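Local coordinates for protein glutathione S-transferase delta (Bombyx mori, PDB 3VK9) that probably catalyses the conjugation of glutathione to electrophilic compounds, working as a homodimeric delta-class transferase, at residues D112-A120 with F206-L214; A16-L26 with I70-A79. All coordinates share one frame; numbering follows the deposited sequence.

Contact 1. Residues D112-A120 with F206-L214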
# COMPACT_ATOMS: atom_id res chain seq x y z
N ASP A 112 6.29 -12.86 -1.72
CA ASP A 112 6.07 -13.78 -2.85
C ASP A 112 7.20 -14.79 -3.00
O ASP A 112 6.98 -15.96 -3.35
CB ASP A 112 5.87 -13.03 -4.17
CG ASP A 112 4.52 -12.33 -4.25
OD1 ASP A 112 3.65 -12.62 -3.39
OD2 ASP A 112 4.32 -11.51 -5.17
N TYR A 113 8.41 -14.32 -2.74
CA TYR A 113 9.60 -15.14 -2.90
C TYR A 113 9.78 -16.12 -1.75
O TYR A 113 10.07 -17.30 -1.96
CB TYR A 113 10.83 -14.22 -2.97
CG TYR A 113 12.13 -14.97 -2.91
CD1 TYR A 113 12.49 -15.85 -3.92
CD2 TYR A 113 13.01 -14.80 -1.84
CE1 TYR A 113 13.68 -16.55 -3.89
CE2 TYR A 113 14.22 -15.50 -1.80
CZ TYR A 113 14.54 -16.37 -2.82
OH TYR A 113 15.73 -17.07 -2.80
N PHE A 114 9.59 -15.62 -0.53
CA PHE A 114 10.00 -16.31 0.69
C PHE A 114 8.96 -17.23 1.34
O PHE A 114 9.29 -18.33 1.77
CB PHE A 114 10.50 -15.29 1.72
CG PHE A 114 11.31 -15.89 2.84
CD1 PHE A 114 12.31 -16.80 2.58
CD2 PHE A 114 11.06 -15.54 4.16
CE1 PHE A 114 13.06 -17.35 3.61
CE2 PHE A 114 11.81 -16.08 5.19
CZ PHE A 114 12.80 -16.98 4.92
N TYR A 115 7.71 -16.78 1.44
CA TYR A 115 6.72 -17.51 2.23
C TYR A 115 6.24 -18.82 1.61
O TYR A 115 5.88 -19.75 2.33
CB TYR A 115 5.56 -16.60 2.64
CG TYR A 115 5.96 -15.51 3.62
CD1 TYR A 115 6.89 -15.75 4.62
CD2 TYR A 115 5.41 -14.24 3.54
CE1 TYR A 115 7.26 -14.75 5.52
CE2 TYR A 115 5.77 -13.23 4.43
CZ TYR A 115 6.70 -13.50 5.42
OH TYR A 115 7.06 -12.50 6.31
N PRO A 116 6.24 -18.91 0.27
CA PRO A 116 6.04 -20.24 -0.33
C PRO A 116 7.11 -21.23 0.13
O PRO A 116 6.80 -22.41 0.32
CB PRO A 116 6.18 -19.97 -1.83
CG PRO A 116 5.73 -18.55 -1.98
CD PRO A 116 6.19 -17.84 -0.74
N GLN A 117 8.36 -20.78 0.29
CA GLN A 117 9.42 -21.68 0.72
C GLN A 117 9.26 -22.10 2.18
O GLN A 117 9.52 -23.24 2.55
CB GLN A 117 10.79 -21.03 0.54
CG GLN A 117 11.03 -20.43 -0.82
CD GLN A 117 12.43 -19.86 -0.92
OE1 GLN A 117 13.41 -20.56 -0.67
NE2 GLN A 117 12.54 -18.57 -1.27
N VAL A 118 8.83 -21.16 3.01
CA VAL A 118 8.72 -21.40 4.44
C VAL A 118 7.47 -22.20 4.82
O VAL A 118 7.53 -23.11 5.65
CB VAL A 118 8.72 -20.08 5.23
CG1 VAL A 118 8.72 -20.35 6.73
CG2 VAL A 118 9.92 -19.23 4.83
N PHE A 119 6.34 -21.86 4.21
CA PHE A 119 5.06 -22.45 4.61
C PHE A 119 4.45 -23.43 3.62
O PHE A 119 3.40 -24.01 3.89
CB PHE A 119 4.05 -21.35 4.93
CG PHE A 119 4.47 -20.45 6.04
CD1 PHE A 119 4.96 -19.18 5.76
CD2 PHE A 119 4.41 -20.87 7.35
CE1 PHE A 119 5.36 -18.35 6.78
CE2 PHE A 119 4.81 -20.05 8.38
CZ PHE A 119 5.28 -18.79 8.10
N ALA A 120 5.11 -23.62 2.48
CA ALA A 120 4.63 -24.59 1.49
C ALA A 120 5.76 -25.41 0.90
O ALA A 120 5.63 -25.96 -0.20
CB ALA A 120 3.86 -23.88 0.38
N PHE A 206 11.01 -14.29 14.56
CA PHE A 206 10.74 -14.61 13.15
C PHE A 206 11.78 -15.59 12.59
O PHE A 206 11.42 -16.59 11.97
CB PHE A 206 10.71 -13.32 12.32
CG PHE A 206 10.52 -13.53 10.83
CD1 PHE A 206 9.32 -14.02 10.33
CD2 PHE A 206 11.52 -13.21 9.94
CE1 PHE A 206 9.14 -14.22 8.96
CE2 PHE A 206 11.36 -13.40 8.57
CZ PHE A 206 10.17 -13.90 8.08
N LYS A 207 13.07 -15.31 12.82
CA LYS A 207 14.12 -16.24 12.43
C LYS A 207 13.89 -17.61 13.08
O LYS A 207 14.07 -18.64 12.44
CB LYS A 207 15.51 -15.67 12.77
CG LYS A 207 15.91 -14.52 11.86
CD LYS A 207 17.18 -13.84 12.33
CE LYS A 207 17.53 -12.63 11.47
NZ LYS A 207 18.81 -12.02 11.94
N GLY A 208 13.44 -17.61 14.33
CA GLY A 208 13.07 -18.82 15.03
C GLY A 208 11.96 -19.60 14.35
O GLY A 208 12.08 -20.82 14.16
N LEU A 209 10.89 -18.91 13.96
CA LEU A 209 9.76 -19.54 13.28
C LEU A 209 10.26 -20.11 11.96
O LEU A 209 9.96 -21.25 11.63
CB LEU A 209 8.65 -18.53 13.01
CG LEU A 209 7.19 -18.97 12.79
CD1 LEU A 209 6.41 -17.84 12.10
CD2 LEU A 209 7.07 -20.25 11.99
N VAL A 210 11.03 -19.30 11.22
CA VAL A 210 11.58 -19.74 9.94
C VAL A 210 12.44 -20.99 10.05
O VAL A 210 12.22 -21.96 9.31
CB VAL A 210 12.39 -18.61 9.23
CG1 VAL A 210 13.16 -19.17 8.03
CG2 VAL A 210 11.47 -17.50 8.79
N ASN A 211 13.43 -20.99 10.94
CA ASN A 211 14.24 -22.19 11.16
C ASN A 211 13.40 -23.42 11.46
O ASN A 211 13.61 -24.50 10.89
CB ASN A 211 15.24 -21.98 12.29
CG ASN A 211 16.33 -21.00 11.93
OD1 ASN A 211 16.70 -20.88 10.76
ND2 ASN A 211 16.84 -20.29 12.93
N SER A 212 12.44 -23.26 12.36
CA SER A 212 11.57 -24.35 12.76
C SER A 212 10.82 -24.94 11.56
O SER A 212 10.73 -26.16 11.42
CB SER A 212 10.60 -23.88 13.84
OG SER A 212 9.85 -24.97 14.35
N MET A 213 10.29 -24.07 10.70
CA MET A 213 9.51 -24.48 9.54
C MET A 213 10.38 -25.07 8.44
O MET A 213 9.94 -25.94 7.69
CB MET A 213 8.73 -23.29 8.96
CG MET A 213 7.56 -22.83 9.79
SD MET A 213 6.11 -23.86 9.54
CE MET A 213 4.88 -22.88 10.41
N LEU A 214 11.61 -24.58 8.33
CA LEU A 214 12.54 -25.09 7.33
C LEU A 214 13.29 -26.30 7.88
O LEU A 214 14.06 -26.94 7.17
CB LEU A 214 13.53 -24.01 6.87
CG LEU A 214 12.98 -22.71 6.26
CD1 LEU A 214 14.10 -21.73 5.97
CD2 LEU A 214 12.17 -22.98 5.00

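Contact 2. Residues A16-L26 with I70-A79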
# COMPACT_ATOMS: atom_id res chain seq x y z
N ALA A 16 6.82 -2.57 12.62
CA ALA A 16 6.73 -1.20 12.12
C ALA A 16 6.01 -0.33 13.16
O ALA A 16 6.43 0.79 13.47
CB ALA A 16 5.99 -1.15 10.79
N VAL A 17 4.93 -0.88 13.71
CA VAL A 17 4.18 -0.15 14.71
C VAL A 17 4.93 -0.05 16.05
O VAL A 17 4.90 0.99 16.69
CB VAL A 17 2.77 -0.77 14.90
CG1 VAL A 17 2.01 -0.02 15.95
CG2 VAL A 17 2.02 -0.77 13.57
N LEU A 18 5.57 -1.13 16.47
CA LEU A 18 6.36 -1.07 17.70
C LEU A 18 7.44 0.01 17.58
O LEU A 18 7.63 0.80 18.48
CB LEU A 18 6.95 -2.44 18.05
CG LEU A 18 5.85 -3.46 18.37
CD1 LEU A 18 6.39 -4.90 18.41
CD2 LEU A 18 5.16 -3.07 19.67
N LEU A 19 8.11 0.06 16.44
CA LEU A 19 9.09 1.11 16.18
C LEU A 19 8.52 2.53 16.27
O LEU A 19 9.12 3.43 16.87
CB LEU A 19 9.74 0.90 14.81
CG LEU A 19 10.74 -0.26 14.71
CD1 LEU A 19 11.05 -0.59 13.24
CD2 LEU A 19 11.99 0.03 15.49
N THR A 20 7.36 2.73 15.65
CA THR A 20 6.73 4.04 15.61
C THR A 20 6.32 4.45 17.02
O THR A 20 6.46 5.60 17.40
CB THR A 20 5.52 4.05 14.66
OG1 THR A 20 5.96 3.79 13.32
CG2 THR A 20 4.80 5.42 14.71
N ALA A 21 5.83 3.49 17.80
CA ALA A 21 5.45 3.77 19.17
C ALA A 21 6.65 4.18 20.01
O ALA A 21 6.57 5.10 20.84
CB ALA A 21 4.71 2.56 19.80
N LYS A 22 7.78 3.49 19.83
CA LYS A 22 9.00 3.86 20.53
C LYS A 22 9.47 5.24 20.12
O LYS A 22 9.84 6.04 20.96
CB LYS A 22 10.11 2.83 20.29
CG LYS A 22 9.87 1.50 21.00
CD LYS A 22 9.90 1.65 22.52
CE LYS A 22 9.83 0.27 23.18
NZ LYS A 22 9.97 0.31 24.67
N ALA A 23 9.45 5.53 18.82
CA ALA A 23 9.85 6.84 18.33
C ALA A 23 8.98 8.00 18.86
O ALA A 23 9.46 9.11 19.01
CB ALA A 23 9.87 6.85 16.80
N LEU A 24 7.71 7.73 19.13
CA LEU A 24 6.81 8.73 19.71
C LEU A 24 6.78 8.65 21.25
O LEU A 24 6.13 9.46 21.92
CB LEU A 24 5.40 8.54 19.16
CG LEU A 24 5.17 8.79 17.66
CD1 LEU A 24 3.75 8.38 17.22
CD2 LEU A 24 5.43 10.24 17.31
N ASN A 25 7.48 7.67 21.81
CA ASN A 25 7.41 7.36 23.24
C ASN A 25 5.97 7.21 23.75
O ASN A 25 5.59 7.80 24.76
CB ASN A 25 8.16 8.42 24.06
CG ASN A 25 8.27 8.04 25.54
OD1 ASN A 25 8.30 6.87 25.87
ND2 ASN A 25 8.33 9.03 26.42
N LEU A 26 5.17 6.43 23.02
CA LEU A 26 3.81 6.08 23.43
C LEU A 26 3.77 4.85 24.33
O LEU A 26 4.66 4.01 24.29
CB LEU A 26 2.93 5.77 22.22
CG LEU A 26 2.81 6.76 21.08
CD1 LEU A 26 1.73 6.25 20.10
CD2 LEU A 26 2.47 8.14 21.59
N ILE A 70 -1.73 2.65 10.58
CA ILE A 70 -1.59 2.80 12.03
C ILE A 70 -0.44 3.75 12.37
O ILE A 70 -0.57 4.63 13.24
CB ILE A 70 -1.31 1.44 12.71
CG1 ILE A 70 -2.51 0.50 12.61
CG2 ILE A 70 -0.85 1.66 14.18
CD1 ILE A 70 -2.21 -0.99 13.01
N ILE A 71 0.70 3.58 11.71
CA ILE A 71 1.86 4.39 12.05
C ILE A 71 1.65 5.86 11.71
O ILE A 71 2.08 6.74 12.45
CB ILE A 71 3.20 3.85 11.44
CG1 ILE A 71 3.19 3.96 9.91
CG2 ILE A 71 3.45 2.41 11.89
CD1 ILE A 71 4.34 3.24 9.20
N THR A 72 0.98 6.14 10.60
CA THR A 72 0.70 7.54 10.29
C THR A 72 -0.39 8.06 11.23
O THR A 72 -0.34 9.21 11.65
CB THR A 72 0.34 7.78 8.82
OG1 THR A 72 -0.87 7.07 8.49
CG2 THR A 72 1.49 7.31 7.89
N TYR A 73 -1.35 7.20 11.59
CA TYR A 73 -2.37 7.58 12.57
C TYR A 73 -1.79 7.99 13.94
O TYR A 73 -2.23 8.97 14.54
CB TYR A 73 -3.37 6.45 12.80
CG TYR A 73 -4.35 6.69 13.94
CD1 TYR A 73 -5.36 7.65 13.83
CD2 TYR A 73 -4.28 5.96 15.13
CE1 TYR A 73 -6.28 7.86 14.85
CE2 TYR A 73 -5.21 6.17 16.19
CZ TYR A 73 -6.20 7.13 16.03
OH TYR A 73 -7.13 7.37 17.03
N LEU A 74 -0.81 7.24 14.44
CA LEU A 74 -0.15 7.54 15.71
C LEU A 74 0.50 8.92 15.73
O LEU A 74 0.40 9.65 16.72
CB LEU A 74 0.88 6.46 16.08
CG LEU A 74 0.27 5.07 16.35
CD1 LEU A 74 1.37 4.04 16.59
CD2 LEU A 74 -0.71 5.11 17.52
N VAL A 75 1.16 9.28 14.62
CA VAL A 75 1.74 10.60 14.49
C VAL A 75 0.67 11.68 14.37
O VAL A 75 0.74 12.69 15.06
CB VAL A 75 2.73 10.70 13.29
CG1 VAL A 75 3.32 12.07 13.22
CG2 VAL A 75 3.81 9.64 13.39
N ASN A 76 -0.33 11.46 13.50
CA ASN A 76 -1.39 12.44 13.25
C ASN A 76 -2.14 12.74 14.53
O ASN A 76 -2.53 13.89 14.79
CB ASN A 76 -2.40 11.95 12.19
CG ASN A 76 -1.81 11.89 10.78
OD1 ASN A 76 -0.81 12.56 10.48
ND2 ASN A 76 -2.45 11.09 9.90
N LYS A 77 -2.33 11.70 15.34
CA LYS A 77 -3.04 11.81 16.60
C LYS A 77 -2.22 12.50 17.68
O LYS A 77 -2.67 13.46 18.27
CB LYS A 77 -3.47 10.43 17.12
CG LYS A 77 -4.35 10.53 18.36
CD LYS A 77 -4.89 9.19 18.84
CE LYS A 77 -5.87 9.43 20.00
NZ LYS A 77 -6.16 8.20 20.78
N TYR A 78 -1.02 11.97 17.95
CA TYR A 78 -0.27 12.34 19.16
C TYR A 78 0.83 13.39 18.94
O TYR A 78 1.24 14.06 19.88
CB TYR A 78 0.36 11.08 19.79
CG TYR A 78 -0.64 10.13 20.40
CD1 TYR A 78 -1.28 10.44 21.61
CD2 TYR A 78 -0.96 8.94 19.78
CE1 TYR A 78 -2.18 9.58 22.18
CE2 TYR A 78 -1.86 8.07 20.33
CZ TYR A 78 -2.47 8.39 21.53
OH TYR A 78 -3.37 7.52 22.07
N ALA A 79 1.32 13.52 17.71
CA ALA A 79 2.45 14.41 17.44
C ALA A 79 2.35 15.11 16.10
O ALA A 79 3.29 15.09 15.31
CB ALA A 79 3.77 13.64 17.55

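Contact 1. Residues D112-A120 with F206-L214
Gln-117, whose backbone O meets Leu-214 CD2 at 3.6 Å, turns its amide back along its own helix: NE2 donates to Tyr-113 O over 2.9 Å, nearly straight (N-H...O 171°), and lies above the Tyr-113 ring. In the all-helical C-terminal domain of the glutathione transferase fold, the end of helix 89-119 packs on the end of helix 195-213, the local axes 9.7 Å apart at 52°. Phe-114, its CG trans to the backbone N (chi1 -163°), directs its ring at helix 195-213, with Phe-206 CZ at the ring edge, 4.0 Å from CE2, and Val-210 CG1 3.8 Å from CZ. Val-118 CG2 lies over one face of the same ring. With an alanine at Phe-114, Val-118 CG2 and Val-210 CG1 would probably lose the ring they pack on and a gap would open beside Phe-206. The Tyr-115 ring turns its edge to Phe-206 CE1, while its OH hydrogen-bonds Tyr-107. Farther along, Val-118 CG1 touches Met-213 CB and also lies over a face of the Phe-119 ring. Bent at its second torsion, Met-213 makes an oblique Met-aromatic contact, and its CE reaches the edge of that ring, 3.5 Å from Phe-119 CE2.

Contact 2. Residues A16-L26 with I70-A79
Leu-24, Ile-71 and Leu-26 bury slightly more surface than their neighbours Val-17 and Leu-74 in this largely buried, apolar seam, in which helices 12-24 and 67-78 of the thioredoxin-like N-terminal domain run almost parallel, their local axes crossing at -17° with a closest approach of 9.5 Å. Leu-24 splits its two methyls: CD1 presses on Leu-74 at 3.6 Å from CB and also nears Val-75 CG2, whereas CD2 meets Ala-79 CB at 3.8 Å. Leu-26 is delivered by a Schellman motif. Asn-25 takes positive phi, and Leu-26 N bonds back to Ala-21 O, which turns the chain so that the leucine again faces helix 67-78. There its CD1 touches Leu-74 CD2 at 3.7 Å, and its CD2 sits over a face of the Tyr-78 ring, 4.2 Å from the centroid, a CH-pi contact.

At the other end, Ile-71 holds CG1 between its backbone N and carbonyl carbon (chi1 66°), leaving CG2 to do the touching. Ile-71 CG2 lies 3.9 Å from Val-17 CG2. Ile-71 CG2 also packs tightly against Thr-20 OG1, at 3.2 Å. That hydroxyl is tied to its own helix, Thr-20 OG1 donating to Ala-16 O over 3.0 Å, while Thr-20 N reaches the same oxygen from the opposite face of the carbonyl plane. Val-17 CG1 fits against Ile-70 CG2.

The pair links the connection after strand 4-7 with that after strand 62-64. Leu-159 of helix 156-167 covers Thr-20, Leu-99 of helix 89-119 covers Ile-71, and Tyr-73 hydrogen-bonds Lys-90 of the second subunit.

How the contacts relate
From the N terminus, the chain passes strand 4-7 and helix 12-24, makes the remaining strands of the four-stranded sheet, and returns along helix 67-78; contact 2 closes this N-terminal loop. Helix 89-119 then leads into the helical domain, and contact 1 opens at its far end, closing only when helix 195-213 comes back at the modelled C terminus. The two loops are therefore in series, neither nested nor crossed. The centres of contact 1 and contact 2 lie about 29 Å apart, on opposite sides of the chain centre. Helices bridge the distance: Leu-99 of helix 89-119 and Ala-198 of helix 195-213 pack beside contact 2, and both helices reach contact 1 at their C-terminal ends.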